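Local coordinates for protein tropomodulin (Caenorhabditis elegans, PDB 1PGV) that probably caps the pointed ends of actin filaments, blocking elongation and depolymerization there, and is represented here by its C-terminal domain, at residues L141-I153 against V162-R174. Residues are numbered along the deposited sequence; the frame is centred on the assembly and turned at random.
Sequences LGNQVEMDMMMAI and VGISFASMEARHR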
loop_
_atom_site.group_PDB
_atom_site.type_symbol
_atom_site.label_atom_id
_atom_site.label_comp_id
_atom_site.label_asym_id
_atom_site.label_seq_id
_atom_site.Cartn_x
_atom_site.Cartn_y
_atom_site.Cartn_z
ATOM N N LEU A 141 -13.094 3.070 10.749
ATOM C CA LEU A 141 -11.731 3.399 11.145
ATOM C C LEU A 141 -11.646 3.997 12.546
ATOM O O LEU A 141 -10.735 3.679 13.311
ATOM C CB LEU A 141 -11.125 4.394 10.155
ATOM C CG LEU A 141 -11.047 3.954 8.692
ATOM C CD1 LEU A 141 -10.611 5.134 7.829
ATOM C CD2 LEU A 141 -10.071 2.796 8.560
ATOM N N GLY A 142 -12.590 4.872 12.867
ATOM C CA GLY A 142 -12.580 5.525 14.163
ATOM C C GLY A 142 -11.848 6.846 14.058
ATOM O O GLY A 142 -11.004 7.037 13.171
ATOM N N ASN A 143 -12.137 7.757 14.978
ATOM C CA ASN A 143 -11.525 9.074 14.953
ATOM C C ASN A 143 -10.002 9.116 15.001
ATOM O O ASN A 143 -9.374 9.810 14.201
ATOM C CB ASN A 143 -12.081 9.933 16.092
ATOM C CG ASN A 143 -11.645 11.377 15.989
ATOM O OD1 ASN A 143 -11.924 12.052 14.994
ATOM N ND2 ASN A 143 -10.950 11.862 17.012
ATOM N N GLN A 144 -9.397 8.385 15.928
ATOM C CA GLN A 144 -7.950 8.421 16.037
ATOM C C GLN A 144 -7.245 7.977 14.761
ATOM O O GLN A 144 -6.264 8.599 14.340
ATOM C CB GLN A 144 -7.490 7.580 17.225
ATOM C CG GLN A 144 -7.986 8.127 18.557
ATOM C CD GLN A 144 -7.255 7.544 19.751
ATOM O OE1 GLN A 144 -7.538 7.898 20.893
ATOM N NE2 GLN A 144 -6.305 6.652 19.492
ATOM N N VAL A 145 -7.750 6.920 14.140
ATOM C CA VAL A 145 -7.145 6.422 12.915
ATOM C C VAL A 145 -7.303 7.438 11.781
ATOM O O VAL A 145 -6.350 7.714 11.056
ATOM C CB VAL A 145 -7.755 5.070 12.501
ATOM C CG1 VAL A 145 -7.342 4.727 11.065
ATOM C CG2 VAL A 145 -7.264 3.975 13.451
ATOM N N GLU A 146 -8.496 8.002 11.632
ATOM C CA GLU A 146 -8.713 8.984 10.573
ATOM C C GLU A 146 -7.817 10.211 10.731
ATOM O O GLU A 146 -7.296 10.742 9.745
ATOM C CB GLU A 146 -10.187 9.392 10.527
ATOM C CG GLU A 146 -11.091 8.264 10.050
ATOM C CD GLU A 146 -12.400 8.767 9.480
ATOM O OE1 GLU A 146 -12.481 9.971 9.172
ATOM O OE2 GLU A 146 -13.336 7.960 9.322
ATOM N N MET A 147 -7.609 10.654 11.971
ATOM C CA MET A 147 -6.758 11.813 12.218
ATOM C C MET A 147 -5.301 11.483 11.893
ATOM O O MET A 147 -4.557 12.329 11.394
ATOM C CB MET A 147 -6.894 12.259 13.675
ATOM C CG MET A 147 -8.335 12.537 14.057
ATOM S SD MET A 147 -9.063 13.907 13.139
ATOM C CE MET A 147 -10.377 14.410 14.255
ATOM N N ASP A 148 -4.909 10.246 12.172
ATOM C CA ASP A 148 -3.556 9.771 11.904
ATOM C C ASP A 148 -3.351 9.802 10.384
ATOM O O ASP A 148 -2.418 10.432 9.869
ATOM C CB ASP A 148 -3.420 8.329 12.400
ATOM C CG ASP A 148 -2.028 7.755 12.208
ATOM O OD1 ASP A 148 -1.334 8.127 11.227
ATOM O OD2 ASP A 148 -1.626 6.903 13.031
ATOM N N MET A 149 -4.246 9.117 9.684
ATOM C CA MET A 149 -4.192 9.012 8.223
ATOM C C MET A 149 -4.214 10.343 7.485
ATOM O O MET A 149 -3.448 10.546 6.527
ATOM C CB MET A 149 -5.353 8.162 7.721
ATOM C CG MET A 149 -5.290 6.707 8.130
ATOM S SD MET A 149 -6.613 5.782 7.362
ATOM C CE MET A 149 -5.959 4.118 7.505
ATOM N N MET A 150 -5.093 11.250 7.899
ATOM C CA MET A 150 -5.171 12.532 7.214
ATOM C C MET A 150 -3.886 13.329 7.345
ATOM O O MET A 150 -3.484 14.015 6.406
ATOM C CB MET A 150 -6.365 13.354 7.710
ATOM C CG MET A 150 -6.284 13.831 9.144
ATOM S SD MET A 150 -7.672 14.945 9.494
ATOM C CE MET A 150 -6.920 16.015 10.740
ATOM N N MET A 151 -3.224 13.239 8.497
ATOM C CA MET A 151 -1.978 13.971 8.673
ATOM C C MET A 151 -0.831 13.312 7.914
ATOM O O MET A 151 0.037 14.001 7.366
ATOM C CB MET A 151 -1.623 14.083 10.157
ATOM C CG MET A 151 -2.646 14.889 10.955
ATOM S SD MET A 151 -3.064 16.467 10.164
ATOM C CE MET A 151 -1.628 17.419 10.546
ATOM N N ALA A 152 -0.824 11.982 7.886
ATOM C CA ALA A 152 0.216 11.234 7.184
ATOM C C ALA A 152 0.131 11.521 5.691
ATOM O O ALA A 152 1.146 11.754 5.031
ATOM C CB ALA A 152 0.047 9.745 7.421
ATOM N N ILE A 153 -1.088 11.487 5.172
ATOM C CA ILE A 153 -1.324 11.739 3.753
ATOM C C ILE A 153 -0.953 13.174 3.384
ATOM O O ILE A 153 -0.326 13.424 2.351
ATOM C CB ILE A 153 -2.799 11.476 3.403
ATOM C CG1 ILE A 153 -3.100 9.979 3.541
ATOM C CG2 ILE A 153 -3.101 11.964 1.988
ATOM C CD1 ILE A 153 -4.577 9.621 3.445
ATOM N N VAL A 162 -5.849 7.262 -2.788
ATOM C CA VAL A 162 -5.915 6.568 -1.508
ATOM C C VAL A 162 -7.305 5.961 -1.385
ATOM O O VAL A 162 -8.304 6.674 -1.243
ATOM C CB VAL A 162 -5.656 7.533 -0.332
ATOM C CG1 VAL A 162 -5.869 6.808 1.009
ATOM C CG2 VAL A 162 -4.234 8.062 -0.412
ATOM N N GLY A 163 -7.357 4.637 -1.473
ATOM C CA GLY A 163 -8.616 3.927 -1.396
ATOM C C GLY A 163 -9.010 3.647 0.038
ATOM O O GLY A 163 -8.866 2.525 0.525
ATOM N N ILE A 164 -9.502 4.686 0.699
ATOM C CA ILE A 164 -9.944 4.616 2.090
ATOM C C ILE A 164 -11.160 5.514 2.227
ATOM O O ILE A 164 -11.186 6.617 1.677
ATOM C CB ILE A 164 -8.854 5.121 3.046
ATOM C CG1 ILE A 164 -7.679 4.147 3.037
ATOM C CG2 ILE A 164 -9.437 5.316 4.453
ATOM C CD1 ILE A 164 -6.558 4.518 3.975
ATOM N N SER A 165 -12.169 5.044 2.951
ATOM C CA SER A 165 -13.378 5.825 3.144
ATOM C C SER A 165 -13.336 6.493 4.513
ATOM O O SER A 165 -13.282 5.814 5.535
ATOM C CB SER A 165 -14.605 4.922 3.031
ATOM O OG SER A 165 -15.808 5.658 3.173
ATOM N N PHE A 166 -13.338 7.824 4.516
ATOM C CA PHE A 166 -13.297 8.611 5.748
ATOM C C PHE A 166 -14.689 9.110 6.112
ATOM O O PHE A 166 -15.474 9.484 5.241
ATOM C CB PHE A 166 -12.371 9.818 5.579
ATOM C CG PHE A 166 -10.929 9.461 5.373
ATOM C CD1 PHE A 166 -10.086 9.253 6.462
ATOM C CD2 PHE A 166 -10.407 9.326 4.086
ATOM C CE1 PHE A 166 -8.746 8.918 6.277
ATOM C CE2 PHE A 166 -9.068 8.992 3.892
ATOM C CZ PHE A 166 -8.235 8.787 4.984
ATOM N N ALA A 167 -14.994 9.115 7.407
ATOM C CA ALA A 167 -16.287 9.600 7.873
ATOM C C ALA A 167 -16.120 11.059 8.291
ATOM O O ALA A 167 -17.065 11.845 8.255
ATOM C CB ALA A 167 -16.775 8.752 9.063
ATOM N N SER A 168 -14.899 11.413 8.677
ATOM C CA SER A 168 -14.582 12.766 9.108
ATOM C C SER A 168 -14.537 13.761 7.952
ATOM O O SER A 168 -13.808 13.549 6.985
ATOM C CB SER A 168 -13.228 12.783 9.821
ATOM O OG SER A 168 -12.778 14.112 10.020
ATOM N N MET A 169 -15.309 14.841 8.072
ATOM C CA MET A 169 -15.341 15.906 7.063
ATOM C C MET A 169 -13.951 16.497 6.872
ATOM O O MET A 169 -13.485 16.692 5.737
ATOM C CB MET A 169 -16.275 17.032 7.512
ATOM C CG MET A 169 -17.732 16.684 7.458
ATOM S SD MET A 169 -18.165 16.266 5.780
ATOM C CE MET A 169 -18.114 17.901 5.016
ATOM N N GLU A 170 -13.297 16.798 7.991
ATOM C CA GLU A 170 -11.963 17.373 7.969
ATOM C C GLU A 170 -10.958 16.447 7.292
ATOM O O GLU A 170 -10.108 16.904 6.524
ATOM C CB GLU A 170 -11.482 17.677 9.389
ATOM C CG GLU A 170 -10.208 18.508 9.437
ATOM C CD GLU A 170 -9.665 18.671 10.843
ATOM O OE1 GLU A 170 -10.477 18.665 11.793
ATOM O OE2 GLU A 170 -8.432 18.817 10.997
ATOM N N ALA A 171 -11.038 15.152 7.585
ATOM C CA ALA A 171 -10.116 14.204 6.972
ATOM C C ALA A 171 -10.378 14.163 5.467
ATOM O O ALA A 171 -9.449 14.288 4.666
ATOM C CB ALA A 171 -10.296 12.808 7.577
ATOM N N ARG A 172 -11.644 14.000 5.091
ATOM C CA ARG A 172 -12.013 13.941 3.676
ATOM C C ARG A 172 -11.472 15.155 2.917
ATOM O O ARG A 172 -10.855 15.016 1.856
ATOM C CB ARG A 172 -13.536 13.867 3.534
ATOM C CG ARG A 172 -14.148 12.632 4.181
ATOM C CD ARG A 172 -15.658 12.576 3.996
ATOM N NE ARG A 172 -16.026 12.516 2.586
ATOM C CZ ARG A 172 -17.260 12.306 2.146
ATOM N NH1 ARG A 172 -18.255 12.132 3.010
ATOM N NH2 ARG A 172 -17.501 12.276 0.843
ATOM N N HIS A 173 -11.697 16.343 3.476
ATOM C CA HIS A 173 -11.240 17.590 2.871
ATOM C C HIS A 173 -9.718 17.692 2.784
ATOM O O HIS A 173 -9.168 17.994 1.720
ATOM C CB HIS A 173 -11.781 18.787 3.661
ATOM C CG HIS A 173 -11.233 20.108 3.214
ATOM N ND1 HIS A 173 -11.518 20.656 1.980
ATOM C CD2 HIS A 173 -10.412 20.987 3.835
ATOM C CE1 HIS A 173 -10.897 21.816 1.862
ATOM N NE2 HIS A 173 -10.218 22.040 2.973
ATOM N N ARG A 174 -9.031 17.447 3.895
ATOM C CA ARG A 174 -7.577 17.542 3.893
ATOM C C ARG A 174 -6.930 16.493 2.992
ATOM O O ARG A 174 -5.918 16.759 2.339
ATOM C CB ARG A 174 -7.045 17.454 5.325
ATOM C CG ARG A 174 -7.571 18.590 6.194
ATOM C CD ARG A 174 -7.046 18.558 7.618
ATOM N NE ARG A 174 -5.643 18.941 7.712
ATOM C CZ ARG A 174 -5.070 19.371 8.830
ATOM N NH1 ARG A 174 -5.785 19.475 9.943
ATOM N NH2 ARG A 174 -3.785 19.693 8.838
HETATM O O HOH W 1 -14.075 5.180 8.360
#
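Met149 and Phe166 form the apolar centre: Met149 CB meets the ring edge at CE1 (3.8 Å), and its sulfur lies oblique to the ring in a Met-aromatic contact. The extended methionine then reaches Ile164 tip to tip, while Ile164 CG2 lies over one ring face, toward its rim. Near CZ, Ile153 CD1 meets Val162 CG1 tip to tip at 3.9 Å. Next outward, Met150 CG sits between backbone N and carbonyl carbon (chi1 67°), directing SD onto Ala171 CA at 3.6 Å; alanine's small side chain suits a spot where the axes of helices 143-153 and 169-174 lie 9.2 Å apart. At the exposed edge, Met151 SD lies over one guanidinium face of Arg174, which is salt-bridged to Glu170 and Glu154. Where Ser168 OG N-caps helix 169-190, accepting from Ala171 N, the buried Glu146 carboxylate, nearly perpendicular to the ring, takes Ser168 N on the syn lone pair of OE1 (2.9 Å) and Ala167 N on OE2 (2.8 Å), nearly straight. A glutamine in its place would probably leave one of these amides without its acceptor. Strand 161-163 completes the beta-alpha-beta unit of helix 143-155, at the C-terminal end of tropomodulin's leucine-rich-repeat fold.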